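Local coordinates for viral structural protein 4 (Bombyx mori cytoplasmic polyhedrosis virus, PDB 6TZ0) that binds GTP and associates with the viral RNA-dependent RNA polymerase, probably serving as an NTPase that supports transcription inside the capsid, at residues K292-G297 / R508-T513; N69-A74 / I176-P181; G379-D384 / F401-V406. All blocks are in the same frame, centred on the assembly; numbering follows the deposited sequence.

Contact 1 of 3, residues K292-G297 / R508-T513; sequences KLLFYG and RTINDT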
# COMPACT_ATOMS: atom_id res chain seq x y z
N LYS B 292 -23.92 -29.23 31.65
CA LYS B 292 -24.05 -29.87 30.34
C LYS B 292 -24.76 -28.96 29.35
O LYS B 292 -24.39 -28.91 28.17
CB LYS B 292 -24.80 -31.19 30.49
CG LYS B 292 -24.06 -32.26 31.22
CD LYS B 292 -24.87 -33.54 31.25
CE LYS B 292 -24.16 -34.63 32.03
NZ LYS B 292 -24.99 -35.85 32.11
N LEU B 293 -25.79 -28.24 29.81
CA LEU B 293 -26.47 -27.27 28.97
C LEU B 293 -25.53 -26.14 28.56
O LEU B 293 -25.56 -25.69 27.41
CB LEU B 293 -27.68 -26.69 29.70
CG LEU B 293 -28.87 -27.58 30.00
CD1 LEU B 293 -29.84 -26.81 30.86
CD2 LEU B 293 -29.53 -28.00 28.72
N LEU B 294 -24.71 -25.66 29.50
CA LEU B 294 -23.75 -24.61 29.20
C LEU B 294 -22.69 -25.07 28.22
O LEU B 294 -22.30 -24.33 27.32
CB LEU B 294 -23.10 -24.13 30.50
CG LEU B 294 -22.02 -23.05 30.38
CD1 LEU B 294 -22.61 -21.76 29.88
CD2 LEU B 294 -21.31 -22.83 31.69
N PHE B 295 -22.22 -26.31 28.36
CA PHE B 295 -21.17 -26.78 27.48
C PHE B 295 -21.69 -27.21 26.12
O PHE B 295 -20.90 -27.26 25.17
CB PHE B 295 -20.41 -27.96 28.11
CG PHE B 295 -19.53 -27.59 29.28
CD1 PHE B 295 -19.30 -26.27 29.62
CD2 PHE B 295 -18.91 -28.58 30.02
CE1 PHE B 295 -18.50 -25.94 30.69
CE2 PHE B 295 -18.10 -28.25 31.09
CZ PHE B 295 -17.89 -26.93 31.42
N TYR B 296 -22.98 -27.51 25.99
CA TYR B 296 -23.47 -28.08 24.74
C TYR B 296 -24.73 -27.44 24.17
O TYR B 296 -25.33 -28.02 23.26
CB TYR B 296 -23.69 -29.59 24.91
CG TYR B 296 -22.42 -30.34 25.15
CD1 TYR B 296 -21.56 -30.63 24.11
CD2 TYR B 296 -22.05 -30.72 26.43
CE1 TYR B 296 -20.38 -31.29 24.33
CE2 TYR B 296 -20.88 -31.39 26.66
CZ TYR B 296 -20.04 -31.67 25.61
OH TYR B 296 -18.87 -32.34 25.84
N GLY B 297 -25.14 -26.27 24.64
CA GLY B 297 -26.40 -25.67 24.23
C GLY B 297 -26.22 -24.34 23.53
O GLY B 297 -25.24 -23.63 23.75
N ARG B 508 -20.24 -16.59 23.26
CA ARG B 508 -21.64 -16.49 23.62
C ARG B 508 -22.06 -17.78 24.31
O ARG B 508 -21.61 -18.86 23.93
CB ARG B 508 -22.54 -16.27 22.41
CG ARG B 508 -22.27 -15.02 21.61
CD ARG B 508 -22.63 -13.76 22.34
NE ARG B 508 -22.41 -12.58 21.51
CZ ARG B 508 -23.36 -11.98 20.80
NH1 ARG B 508 -24.60 -12.43 20.87
NH2 ARG B 508 -23.08 -10.93 20.06
N THR B 509 -22.91 -17.67 25.33
CA THR B 509 -23.42 -18.83 26.05
C THR B 509 -24.94 -18.79 26.09
O THR B 509 -25.58 -17.93 25.49
CB THR B 509 -22.88 -18.89 27.48
OG1 THR B 509 -23.19 -17.68 28.17
CG2 THR B 509 -21.39 -19.11 27.49
N ILE B 510 -25.52 -19.75 26.82
CA ILE B 510 -26.95 -19.76 27.07
C ILE B 510 -27.25 -18.98 28.34
O ILE B 510 -27.73 -19.52 29.35
CB ILE B 510 -27.44 -21.21 27.16
CG1 ILE B 510 -26.51 -22.05 28.05
CG2 ILE B 510 -27.47 -21.85 25.80
CD1 ILE B 510 -27.22 -23.13 28.73
N ASN B 511 -27.11 -17.67 28.29
CA ASN B 511 -27.28 -16.88 29.50
C ASN B 511 -27.80 -15.52 29.12
O ASN B 511 -27.17 -14.80 28.35
CB ASN B 511 -25.97 -16.75 30.29
CG ASN B 511 -25.63 -18.00 31.07
OD1 ASN B 511 -24.62 -18.65 30.81
ND2 ASN B 511 -26.47 -18.35 32.03
N ASP B 512 -28.96 -15.17 29.67
CA ASP B 512 -29.43 -13.80 29.60
C ASP B 512 -28.62 -13.05 30.63
O ASP B 512 -28.85 -13.18 31.84
CB ASP B 512 -30.93 -13.75 29.86
CG ASP B 512 -31.56 -12.49 29.33
OD1 ASP B 512 -31.63 -12.36 28.10
OD2 ASP B 512 -32.01 -11.65 30.13
N THR B 513 -27.62 -12.30 30.16
CA THR B 513 -26.62 -11.70 31.04
C THR B 513 -27.23 -10.64 31.95
O THR B 513 -26.87 -10.54 33.12
CB THR B 513 -25.49 -11.11 30.21
OG1 THR B 513 -26.04 -10.15 29.29
CG2 THR B 513 -24.77 -12.19 29.44
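Leu294 and Ile510 bring the two backbones closest, their CA atoms 6.2 Å apart, where helix 290-296 meets the irregular chain that leads from strand 504-507 to helix 513-518. Ile510 is the centre of an inverse gamma turn (phi -90°, psi 71°) and points its CB toward the helix. Its two branches part there. CD1 lies against the main chain of the helix, 3.3 Å from Leu293 O and 3.6 Å from Leu294 N, and touches Leu293 CB at 3.7 Å. CG2 turns to the other end of the segment, 3.5 Å from Gly297 O.

In fold terms, a loop of the parallel-sheet domain, whose P-loop residues bind GTP in this protein, here meets the helix that runs into strand 297-299 of the separate antiparallel sheet. Met269, on the neighbouring strand 266-271 of that sheet, touches both Leu293 and Ile510.

Leu294 holds CG anti to its backbone N (chi1 178°) and crosses Thr509 at a slant. Its CD1 is 3.8 Å from Thr509 CB and equally near Thr509 CG2. Thr509 OG1 is hydrogen-bonded to Ala357 O, next to GTP-binding Gly356 and Gly358, and the Leu294 side chain is about 5 Å from that of GTP-binding Ser361.

Contact 2 of 3, residues N69-A74 / I176-P181; sequences NPRMYA and IAYTQP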
# COMPACT_ATOMS: atom_id res chain seq x y z
N ASN B 69 -16.87 -23.19 -20.13
CA ASN B 69 -17.89 -22.17 -20.38
C ASN B 69 -19.06 -22.45 -19.46
O ASN B 69 -20.02 -23.12 -19.85
CB ASN B 69 -18.32 -22.14 -21.85
CG ASN B 69 -19.08 -20.88 -22.22
OD1 ASN B 69 -19.35 -20.04 -21.37
ND2 ASN B 69 -19.39 -20.75 -23.49
N PRO B 70 -19.01 -21.96 -18.22
CA PRO B 70 -20.05 -22.31 -17.25
C PRO B 70 -21.42 -21.72 -17.55
O PRO B 70 -22.42 -22.30 -17.11
CB PRO B 70 -19.49 -21.77 -15.92
CG PRO B 70 -18.53 -20.72 -16.31
CD PRO B 70 -17.93 -21.16 -17.61
N ARG B 71 -21.51 -20.63 -18.32
CA ARG B 71 -22.83 -20.16 -18.75
C ARG B 71 -23.45 -21.12 -19.75
O ARG B 71 -24.66 -21.39 -19.70
CB ARG B 71 -22.73 -18.75 -19.33
CG ARG B 71 -24.08 -18.16 -19.71
CD ARG B 71 -24.04 -16.70 -20.11
NE ARG B 71 -23.17 -16.44 -21.25
CZ ARG B 71 -22.19 -15.55 -21.24
NH1 ARG B 71 -21.44 -15.37 -22.33
NH2 ARG B 71 -21.97 -14.80 -20.17
N MET B 72 -22.63 -21.68 -20.64
CA MET B 72 -23.12 -22.66 -21.61
C MET B 72 -23.58 -23.94 -20.94
O MET B 72 -24.66 -24.46 -21.25
CB MET B 72 -22.02 -22.96 -22.63
CG MET B 72 -22.46 -23.82 -23.78
SD MET B 72 -23.52 -22.93 -24.92
CE MET B 72 -22.30 -21.86 -25.69
N TYR B 73 -22.77 -24.46 -20.01
CA TYR B 73 -23.15 -25.64 -19.23
C TYR B 73 -24.41 -25.39 -18.41
O TYR B 73 -25.28 -26.26 -18.31
CB TYR B 73 -22.01 -26.06 -18.30
CG TYR B 73 -20.87 -26.83 -18.91
CD1 TYR B 73 -20.98 -28.19 -19.17
CD2 TYR B 73 -19.65 -26.22 -19.17
CE1 TYR B 73 -19.93 -28.90 -19.71
CE2 TYR B 73 -18.60 -26.92 -19.71
CZ TYR B 73 -18.75 -28.26 -19.98
OH TYR B 73 -17.69 -28.96 -20.51
N ALA B 74 -24.52 -24.19 -17.82
CA ALA B 74 -25.69 -23.84 -17.02
C ALA B 74 -26.95 -23.80 -17.87
O ALA B 74 -28.00 -24.29 -17.45
CB ALA B 74 -25.46 -22.50 -16.33
N ILE B 176 -23.45 -22.23 -10.18
CA ILE B 176 -24.41 -21.42 -9.41
C ILE B 176 -24.45 -19.98 -9.90
O ILE B 176 -25.53 -19.37 -9.96
CB ILE B 176 -24.09 -21.50 -7.89
CG1 ILE B 176 -24.37 -22.88 -7.34
CG2 ILE B 176 -24.90 -20.52 -7.07
CD1 ILE B 176 -23.79 -23.09 -5.96
N ALA B 177 -23.32 -19.44 -10.33
CA ALA B 177 -23.22 -18.04 -10.73
C ALA B 177 -23.98 -17.71 -12.02
O ALA B 177 -24.18 -16.53 -12.31
CB ALA B 177 -21.76 -17.65 -10.90
N TYR B 178 -24.39 -18.71 -12.79
CA TYR B 178 -25.06 -18.48 -14.07
C TYR B 178 -26.40 -19.19 -14.11
O TYR B 178 -26.86 -19.61 -15.17
CB TYR B 178 -24.17 -18.93 -15.22
CG TYR B 178 -22.89 -18.14 -15.30
CD1 TYR B 178 -22.86 -16.90 -15.91
CD2 TYR B 178 -21.72 -18.62 -14.74
CE1 TYR B 178 -21.70 -16.17 -15.98
CE2 TYR B 178 -20.56 -17.90 -14.80
CZ TYR B 178 -20.55 -16.67 -15.42
OH TYR B 178 -19.39 -15.95 -15.48
N THR B 179 -27.04 -19.32 -12.96
CA THR B 179 -28.26 -20.10 -12.78
C THR B 179 -29.06 -19.42 -11.68
O THR B 179 -28.48 -18.82 -10.77
CB THR B 179 -27.92 -21.55 -12.41
OG1 THR B 179 -27.11 -22.13 -13.44
CG2 THR B 179 -29.14 -22.42 -12.25
N GLN B 180 -30.38 -19.45 -11.79
CA GLN B 180 -31.22 -19.19 -10.63
C GLN B 180 -31.46 -20.51 -9.92
O GLN B 180 -32.25 -21.33 -10.40
CB GLN B 180 -32.55 -18.56 -11.04
CG GLN B 180 -32.47 -17.17 -11.64
CD GLN B 180 -31.85 -16.17 -10.70
OE1 GLN B 180 -30.79 -15.60 -10.98
NE2 GLN B 180 -32.47 -15.98 -9.55
N PRO B 181 -30.82 -20.76 -8.78
CA PRO B 181 -31.00 -22.04 -8.11
C PRO B 181 -32.28 -22.04 -7.30
O PRO B 181 -32.90 -21.01 -7.06
CB PRO B 181 -29.77 -22.12 -7.19
CG PRO B 181 -29.52 -20.72 -6.85
CD PRO B 181 -29.87 -19.90 -8.06
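Tyr178 lies against the first turn of helix 70-79, touching Pro70, Arg71 and Ala74. An N-capped helix start, with Asn69 at the N-cap position, is here packed against the loop between helix 170-176 and strand 182-184. The bonds from Tyr73 N to Asn69 O and from Ala74 N to Pro70 O show that the turn is already regular where the ring meets it. The backbones are nearest at Arg71 and Tyr178, with CA atoms 5.4 Å apart.

Followed outward, the tyrosine meets a different part of the turn at each step. Its CB points toward the helix and lies 4.0 Å from Ala74 CB. CG, set beside the backbone N by chi1 of -63°, comes equally near Arg71 CA. The ring then divides its neighbours: CD1 is 3.9 Å from Arg71 CB, whereas CD2 is 4.0 Å from Pro70 CB and CE2 is 3.8 Å from Pro70 CG. Between them, Arg71 N stands 4.0 Å above one ring face, offset toward the rim. The guanidinium lies off CE1, more loosely than Arg71 CB and CG lie against CD1, and its plane is 81° from that of the ring, which excludes a flat stack. The contact fades toward the hydroxyl.

No hydrogen bond joins the segments; the contact is one of van der Waals packing. It is part of the interface with the polymerase chain, whose Leu943 packs on Tyr178 and Gln939 on Pro70, and whose Arg578 NH1 makes weak hydrogen bonds to Ile176 O and Thr179 O. Where the tyrosine leaves its backbone, the Ala74 methyl also meets Thr179: Ala74 CB is 3.3 Å from Thr179 OG1, a hydroxyl hydrogen-bonded to Leu175 O.

Contact 3 of 3, residues G379-D384 / F401-V406; sequences GHLSSD and FAYDYV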
# COMPACT_ATOMS: atom_id res chain seq x y z
N GLY B 379 -2.01 -21.67 31.28
CA GLY B 379 -2.42 -20.68 32.25
C GLY B 379 -3.74 -20.03 31.88
O GLY B 379 -4.09 -19.90 30.71
N HIS B 380 -4.48 -19.60 32.90
CA HIS B 380 -5.81 -19.03 32.69
C HIS B 380 -6.01 -17.88 33.66
O HIS B 380 -6.28 -18.10 34.84
CB HIS B 380 -6.89 -20.09 32.84
CG HIS B 380 -8.28 -19.56 32.70
ND1 HIS B 380 -9.06 -19.22 33.79
CD2 HIS B 380 -9.00 -19.24 31.61
CE1 HIS B 380 -10.22 -18.76 33.37
NE2 HIS B 380 -10.21 -18.75 32.05
N LEU B 381 -5.90 -16.65 33.15
CA LEU B 381 -6.25 -15.46 33.91
C LEU B 381 -7.72 -15.16 33.74
O LEU B 381 -8.27 -15.31 32.65
CB LEU B 381 -5.42 -14.26 33.46
CG LEU B 381 -3.92 -14.28 33.71
CD1 LEU B 381 -3.29 -13.06 33.09
CD2 LEU B 381 -3.63 -14.32 35.19
N SER B 382 -8.36 -14.73 34.82
CA SER B 382 -9.76 -14.33 34.77
C SER B 382 -9.89 -12.97 34.10
O SER B 382 -8.91 -12.32 33.73
CB SER B 382 -10.36 -14.29 36.16
OG SER B 382 -11.69 -13.81 36.10
N SER B 383 -11.14 -12.53 33.93
CA SER B 383 -11.38 -11.24 33.32
C SER B 383 -11.25 -10.10 34.32
O SER B 383 -11.04 -8.96 33.92
CB SER B 383 -12.76 -11.22 32.68
OG SER B 383 -12.89 -10.11 31.81
N ASP B 384 -11.36 -10.40 35.61
CA ASP B 384 -11.14 -9.43 36.68
C ASP B 384 -9.75 -9.56 37.28
O ASP B 384 -9.57 -9.31 38.47
CB ASP B 384 -12.20 -9.60 37.76
CG ASP B 384 -13.58 -9.16 37.32
OD1 ASP B 384 -13.67 -8.25 36.46
OD2 ASP B 384 -14.57 -9.71 37.83
N PHE B 401 4.69 -8.98 39.96
CA PHE B 401 4.00 -9.42 38.76
C PHE B 401 4.14 -10.92 38.57
O PHE B 401 4.05 -11.42 37.44
CB PHE B 401 4.55 -8.69 37.53
CG PHE B 401 4.24 -7.22 37.50
CD1 PHE B 401 3.03 -6.76 37.00
CD2 PHE B 401 5.16 -6.30 37.96
CE1 PHE B 401 2.75 -5.40 36.98
CE2 PHE B 401 4.89 -4.95 37.93
CZ PHE B 401 3.69 -4.50 37.44
N ALA B 402 4.39 -11.66 39.65
CA ALA B 402 4.57 -13.10 39.56
C ALA B 402 3.24 -13.77 39.27
O ALA B 402 2.19 -13.33 39.73
CB ALA B 402 5.16 -13.64 40.86
N TYR B 403 3.29 -14.85 38.48
CA TYR B 403 2.07 -15.49 38.00
C TYR B 403 1.30 -16.16 39.12
O TYR B 403 0.06 -16.18 39.10
CB TYR B 403 2.39 -16.49 36.89
CG TYR B 403 1.20 -17.30 36.46
CD1 TYR B 403 0.18 -16.74 35.72
CD2 TYR B 403 1.10 -18.64 36.82
CE1 TYR B 403 -0.92 -17.49 35.34
CE2 TYR B 403 0.01 -19.39 36.44
CZ TYR B 403 -0.99 -18.81 35.71
OH TYR B 403 -2.07 -19.57 35.33
N ASP B 404 2.00 -16.71 40.12
CA ASP B 404 1.29 -17.36 41.22
C ASP B 404 0.63 -16.34 42.15
O ASP B 404 -0.45 -16.62 42.69
CB ASP B 404 2.24 -18.27 41.99
CG ASP B 404 3.47 -17.56 42.52
OD1 ASP B 404 3.69 -16.37 42.19
OD2 ASP B 404 4.22 -18.19 43.30
N TYR B 405 1.21 -15.15 42.29
CA TYR B 405 0.60 -14.11 43.11
C TYR B 405 -0.64 -13.53 42.45
O TYR B 405 -1.70 -13.39 43.09
CB TYR B 405 1.63 -13.01 43.40
CG TYR B 405 1.08 -11.81 44.13
CD1 TYR B 405 0.63 -11.91 45.43
CD2 TYR B 405 1.07 -10.56 43.52
CE1 TYR B 405 0.14 -10.81 46.10
CE2 TYR B 405 0.58 -9.46 44.19
CZ TYR B 405 0.12 -9.59 45.48
OH TYR B 405 -0.36 -8.49 46.15
N VAL B 406 -0.54 -13.21 41.16
CA VAL B 406 -1.68 -12.72 40.39
C VAL B 406 -2.75 -13.80 40.29
O VAL B 406 -3.95 -13.50 40.35
CB VAL B 406 -1.19 -12.26 39.00
CG1 VAL B 406 -2.35 -11.84 38.11
CG2 VAL B 406 -0.22 -11.12 39.13
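The phenol ring of Tyr403 brings its hydroxyl to Gly379 and His380, while Gly379 CA and Leu381 CD2 both come to the ring obliquely. The other flat group, the His380 imidazole, starts from a CB that points away from helix 403-408; its NE2 is hydrogen-bonded to Glu488 OE2, and its side chain lies about 5 Å from that of GTP-binding Thr360.

Strand 378-381 is an outermost strand, within this chain, of the five-stranded parallel sheet, whose 2-3-1-4-5 order and Walker A sequence fit a P-loop NTPase-like fold. The backbone of Gly379 pairs with Thr484 and Ile486 on the adjoining strand. Tyr403 OH meets the His380 N-H on the strand's outer edge, whereas the imidazole goes toward Glu488 and helix 359-374.

In Tyr403, chi1 of 173° sets CG anti to the backbone N, and the ring carries OH to the strand. Since Gly379 has no side chain, OH comes directly to its CA, at 3.3 Å. It accepts a weak hydrogen bond from His380 N at 3.4 Å, with an N-H...O angle of 146°, the sole hydrogen bond across the two segments.

Apolar packing completes the contact. Leu381 and Tyr403 pass one another pointing opposite ways, and Tyr472 and Val475 of helix 468-476 also touch Leu381. Its CD2 is shared between two partners, 4.2 Å from Tyr403 CE1 and 4.0 Å from Val406 CG1.

The three contacts share no helix or strand, but contacts 1 and 3 both involve chain that belongs to or directly follows strands of the parallel sheet. Their centres are 25 Å apart, with GTP-binding residues close to both. All three are buried contacts. Contact 1 is the most interior, about 12 Å from the chain's centre, and joins the antiparallel and the parallel sheet by aliphatic packing. Contact 3, about 29 Å out, adds a tyrosine hydroxyl and one weak hydrogen bond. Contact 2, about 32 Å out on the opposite side of the centre from contact 3, alone includes an exposed touching residue, Arg71; it relies on an aromatic ring and is part of the polymerase interface.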